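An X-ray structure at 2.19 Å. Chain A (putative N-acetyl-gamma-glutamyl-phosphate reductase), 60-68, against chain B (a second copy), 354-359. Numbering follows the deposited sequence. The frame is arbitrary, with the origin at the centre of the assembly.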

ATOM      1  N   VAL A  60      18.803   6.486  14.731  1.00 46.99           N
ATOM      2  CA  VAL A  60      17.920   7.234  13.838  1.00 43.75           C
ATOM      3  C   VAL A  60      17.461   6.384  12.650  1.00 41.95           C
ATOM      4  O   VAL A  60      16.274   6.346  12.327  1.00 40.93           O
ATOM      5  CB  VAL A  60      18.631   8.501  13.317  1.00 43.12           C
ATOM      6  CG1 VAL A  60      17.705   9.294  12.411  1.00 41.24           C
ATOM      7  CG2 VAL A  60      19.091   9.357  14.501  1.00 41.30           C
ATOM      8  N   PHE A  61      18.406   5.695  12.020  1.00 40.72           N
ATOM      9  CA  PHE A  61      18.122   4.840  10.868  1.00 39.33           C
ATOM     10  C   PHE A  61      18.748   3.469  11.065  1.00 38.50           C
ATOM     11  O   PHE A  61      19.812   3.169  10.517  1.00 37.89           O
ATOM     12  CB  PHE A  61      18.668   5.471   9.589  1.00 39.06           C
ATOM     13  CG  PHE A  61      17.858   6.633   9.098  1.00 40.07           C
ATOM     14  CD1 PHE A  61      16.523   6.458   8.745  1.00 39.54           C
ATOM     15  CD2 PHE A  61      18.423   7.902   8.978  1.00 40.35           C
ATOM     16  CE1 PHE A  61      15.754   7.528   8.277  1.00 39.68           C
ATOM     17  CE2 PHE A  61      17.663   8.986   8.510  1.00 39.79           C
ATOM     18  CZ  PHE A  61      16.325   8.795   8.157  1.00 40.02           C
ATOM     19  N   PRO A  62      18.100   2.614  11.862  1.00 37.78           N
ATOM     20  CA  PRO A  62      18.622   1.269  12.116  1.00 36.94           C
ATOM     21  C   PRO A  62      18.949   0.441  10.866  1.00 36.39           C
ATOM     22  O   PRO A  62      19.707  -0.528  10.940  1.00 34.53           O
ATOM     23  CB  PRO A  62      17.533   0.634  12.988  1.00 36.59           C
ATOM     24  CG  PRO A  62      16.300   1.387  12.627  1.00 39.29           C
ATOM     25  CD  PRO A  62      16.803   2.801  12.532  1.00 38.54           C
ATOM     26  N   HIS A  63      18.393   0.815   9.719  1.00 35.53           N
ATOM     27  CA  HIS A  63      18.660   0.065   8.499  1.00 36.35           C
ATOM     28  C   HIS A  63      20.098   0.249   8.020  1.00 37.73           C
ATOM     29  O   HIS A  63      20.562  -0.467   7.129  1.00 36.32           O
ATOM     30  CB  HIS A  63      17.702   0.483   7.377  1.00 35.94           C
ATOM     31  CG  HIS A  63      18.051   1.784   6.716  1.00 35.51           C
ATOM     32  ND1 HIS A  63      17.775   3.010   7.283  1.00 35.55           N
ATOM     33  CD2 HIS A  63      18.615   2.047   5.513  1.00 34.42           C
ATOM     34  CE1 HIS A  63      18.149   3.970   6.457  1.00 34.96           C
ATOM     35  NE2 HIS A  63      18.662   3.412   5.375  1.00 36.68           N
ATOM     36  N   LEU A  64      20.799   1.208   8.614  1.00 39.47           N
ATOM     37  CA  LEU A  64      22.179   1.485   8.235  1.00 41.51           C
ATOM     38  C   LEU A  64      23.199   0.802   9.142  1.00 43.16           C
ATOM     39  O   LEU A  64      24.392   1.108   9.081  1.00 42.45           O
ATOM     40  CB  LEU A  64      22.421   2.996   8.256  1.00 40.79           C
ATOM     41  CG  LEU A  64      21.664   3.796   7.199  1.00 40.67           C
ATOM     42  CD1 LEU A  64      21.886   5.282   7.424  1.00 40.28           C
ATOM     43  CD2 LEU A  64      22.136   3.373   5.813  1.00 40.66           C
ATOM     44  N   ARG A  65      22.741  -0.134   9.967  1.00 44.13           N
ATOM     45  CA  ARG A  65      23.641  -0.795  10.902  1.00 45.68           C
ATOM     46  C   ARG A  65      24.809  -1.597  10.314  1.00 44.89           C
ATOM     47  O   ARG A  65      25.751  -1.923  11.033  1.00 43.65           O
ATOM     48  CB  ARG A  65      22.841  -1.669  11.869  1.00 47.10           C
ATOM     49  CG  ARG A  65      22.297  -2.956  11.283  1.00 49.94           C
ATOM     50  CD  ARG A  65      22.851  -4.136  12.061  1.00 54.78           C
ATOM     51  NE  ARG A  65      22.822  -3.882  13.500  1.00 59.85           N
ATOM     52  CZ  ARG A  65      23.421  -4.641  14.413  1.00 62.19           C
ATOM     53  NH1 ARG A  65      24.105  -5.716  14.043  1.00 63.13           N
ATOM     54  NH2 ARG A  65      23.344  -4.315  15.700  1.00 63.38           N
ATOM     55  N   ALA A  66      24.771  -1.909   9.022  1.00 45.31           N
ATOM     56  CA  ALA A  66      25.870  -2.665   8.423  1.00 46.02           C
ATOM     57  C   ALA A  66      27.080  -1.763   8.193  1.00 47.13           C
ATOM     58  O   ALA A  66      28.206  -2.237   8.021  1.00 47.64           O
ATOM     59  CB  ALA A  66      25.432  -3.296   7.105  1.00 45.05           C
ATOM     60  N   GLN A  67      26.850  -0.457   8.189  1.00 48.69           N
ATOM     61  CA  GLN A  67      27.933   0.490   7.984  1.00 51.05           C
ATOM     62  C   GLN A  67      28.490   0.995   9.305  1.00 52.58           C
ATOM     63  O   GLN A  67      27.790   1.022  10.311  1.00 51.02           O
ATOM     64  CB  GLN A  67      27.446   1.689   7.172  1.00 52.62           C
ATOM     65  CG  GLN A  67      26.995   1.366   5.768  1.00 54.28           C
ATOM     66  CD  GLN A  67      26.743   2.621   4.965  1.00 55.03           C
ATOM     67  OE1 GLN A  67      27.662   3.402   4.715  1.00 54.91           O
ATOM     68  NE2 GLN A  67      25.494   2.834   4.570  1.00 56.25           N
ATOM     69  N   LYS A  68      29.759   1.385   9.284  1.00 54.50           N
ATOM     70  CA  LYS A  68      30.439   1.936  10.449  1.00 55.95           C
ATOM     71  C   LYS A  68      30.495   3.445  10.222  1.00 53.24           C
ATOM     72  O   LYS A  68      31.383   3.935   9.527  1.00 51.88           O
ATOM     73  CB  LYS A  68      31.852   1.344  10.550  1.00 62.14           C
ATOM     74  CG  LYS A  68      31.905  -0.062  11.147  1.00 70.35           C
ATOM     75  CD  LYS A  68      30.908  -1.031  10.503  1.00 77.49           C
ATOM     76  CE  LYS A  68      30.785  -2.330  11.308  1.00 82.26           C
ATOM     77  NZ  LYS A  68      29.762  -3.248  10.727  1.00 88.46           N
TER
ATOM     78  N   HIS B 354      24.906  -4.336  -1.606  1.00 31.35           N
ATOM     79  CA  HIS B 354      23.856  -3.329  -1.782  1.00 31.64           C
ATOM     80  C   HIS B 354      23.259  -3.045  -0.400  1.00 29.87           C
ATOM     81  O   HIS B 354      22.937  -3.973   0.345  1.00 27.29           O
ATOM     82  CB  HIS B 354      22.743  -3.864  -2.692  1.00 33.98           C
ATOM     83  CG  HIS B 354      23.236  -4.512  -3.951  1.00 37.38           C
ATOM     84  ND1 HIS B 354      23.070  -3.944  -5.197  1.00 38.67           N
ATOM     85  CD2 HIS B 354      23.856  -5.698  -4.161  1.00 37.12           C
ATOM     86  CE1 HIS B 354      23.560  -4.753  -6.119  1.00 36.07           C
ATOM     87  NE2 HIS B 354      24.043  -5.825  -5.516  1.00 38.80           N
ATOM     88  N   GLN B 355      23.128  -1.772  -0.049  1.00 28.00           N
ATOM     89  CA  GLN B 355      22.555  -1.423   1.247  1.00 28.72           C
ATOM     90  C   GLN B 355      21.035  -1.342   1.144  1.00 28.05           C
ATOM     91  O   GLN B 355      20.500  -1.032   0.080  1.00 27.06           O
ATOM     92  CB  GLN B 355      23.142  -0.102   1.750  1.00 29.90           C
ATOM     93  CG  GLN B 355      24.595  -0.234   2.183  1.00 29.85           C
ATOM     94  CD  GLN B 355      24.791  -1.397   3.143  1.00 31.16           C
ATOM     95  OE1 GLN B 355      24.286  -1.378   4.266  1.00 33.62           O
ATOM     96  NE2 GLN B 355      25.506  -2.427   2.695  1.00 29.48           N
ATOM     97  N   PRO B 356      20.321  -1.623   2.248  1.00 29.73           N
ATOM     98  CA  PRO B 356      18.855  -1.583   2.253  1.00 28.21           C
ATOM     99  C   PRO B 356      18.270  -0.305   1.662  1.00 29.21           C
ATOM    100  O   PRO B 356      18.777   0.798   1.900  1.00 31.18           O
ATOM    101  CB  PRO B 356      18.508  -1.750   3.731  1.00 27.06           C
ATOM    102  CG  PRO B 356      19.608  -2.626   4.221  1.00 28.62           C
ATOM    103  CD  PRO B 356      20.829  -1.966   3.586  1.00 27.10           C
ATOM    104  N   LEU B 357      17.209  -0.462   0.881  1.00 27.22           N
ATOM    105  CA  LEU B 357      16.556   0.688   0.287  1.00 27.39           C
ATOM    106  C   LEU B 357      15.432   1.158   1.214  1.00 27.73           C
ATOM    107  O   LEU B 357      14.287   0.732   1.076  1.00 26.43           O
ATOM    108  CB  LEU B 357      15.981   0.336  -1.090  1.00 26.22           C
ATOM    109  CG  LEU B 357      15.562   1.560  -1.908  1.00 26.67           C
ATOM    110  CD1 LEU B 357      16.820   2.350  -2.306  1.00 25.02           C
ATOM    111  CD2 LEU B 357      14.778   1.114  -3.137  1.00 24.89           C
ATOM    112  N   PHE B 358      15.779   2.021   2.164  1.00 27.80           N
ATOM    113  CA  PHE B 358      14.812   2.549   3.093  1.00 27.80           C
ATOM    114  C   PHE B 358      14.940   4.062   3.169  1.00 28.14           C
ATOM    115  O   PHE B 358      16.016   4.595   3.212  1.00 30.28           O
ATOM    116  CB  PHE B 358      14.975   1.943   4.492  1.00 27.07           C
ATOM    117  CG  PHE B 358      14.026   2.516   5.511  1.00 27.45           C
ATOM    118  CD1 PHE B 358      14.306   3.736   6.138  1.00 27.26           C
ATOM    119  CD2 PHE B 358      12.827   1.867   5.811  1.00 28.40           C
ATOM    120  CE1 PHE B 358      13.411   4.301   7.048  1.00 26.95           C
ATOM    121  CE2 PHE B 358      11.915   2.438   6.734  1.00 29.07           C
ATOM    122  CZ  PHE B 358      12.214   3.654   7.343  1.00 28.19           C
ATOM    123  N   PRO B 359      13.804   4.780   3.125  1.00 26.16           N
ATOM    124  CA  PRO B 359      12.443   4.229   3.021  1.00 26.40           C
ATOM    125  C   PRO B 359      12.157   3.737   1.577  1.00 26.23           C
ATOM    126  O   PRO B 359      12.982   3.993   0.685  1.00 28.31           O
ATOM    127  CB  PRO B 359      11.601   5.413   3.439  1.00 24.36           C
ATOM    128  CG  PRO B 359      12.320   6.576   2.848  1.00 24.82           C
ATOM    129  CD  PRO B 359      13.764   6.274   3.124  1.00 26.31           C
ATOM    130  OXT PRO B 359      11.141   3.023   1.459  1.00 28.00           O
TER

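The most unusual feature of this contact is a histidine at its centre that makes no hydrogen bond across it. His63(A) gives up more surface than any other residue here, yet its NE2 is buried without a partner anywhere in the model; the nearest atom of Phe358(B) to it, the carbonyl O, lies 3.6 Å from NE2, and the pair does not qualify as a hydrogen bond. The imidazole is used instead as a flat surface. Its chi1 is p, and CB of Phe358(B) sits 3.8 Å from the centroid of the His63(A) ring, only 13° off the normal, a CH-pi contact squarely over the face. The two rings then meet obliquely, with centroids 5.1 Å apart and planes at 44°.

Phe358(B) reaches beyond the histidine to a second aromatic residue: its CE1 lies 4.1 Å from CD1 of Phe61(A), at the edge of the Phe61(A) ring. The CA-to-CB bond of Phe61(A) runs sideways, so the ring's own reach makes this contact. Pro356(B) packs against the backbone as well as the ring of His63(A), with CG 3.7 Å from the histidine O and CB 4.2 Å from its CD2.

Farther along, Gln355(B) meets the far end of the type I turn from Leu64(A) to Gln67(A), touching Ala66(A) and Gln67(A). Its OE1 is 3.6 Å from CB of Ala66(A), and its CG is 4.0 Å from NE2 of Gln67(A); neither glutamine makes a hydrogen bond across the contact. The turn holds itself together, with Gln67(A) N donating to Leu64(A) O at 3.0 Å.

Chain B presents Gln355(B), Pro356(B) and Phe358(B) toward chain A while Leu357(B) points away. The lesson is that this patch, 348 Å² over both sides, is held by packing, with no hydrogen bond between the stretches.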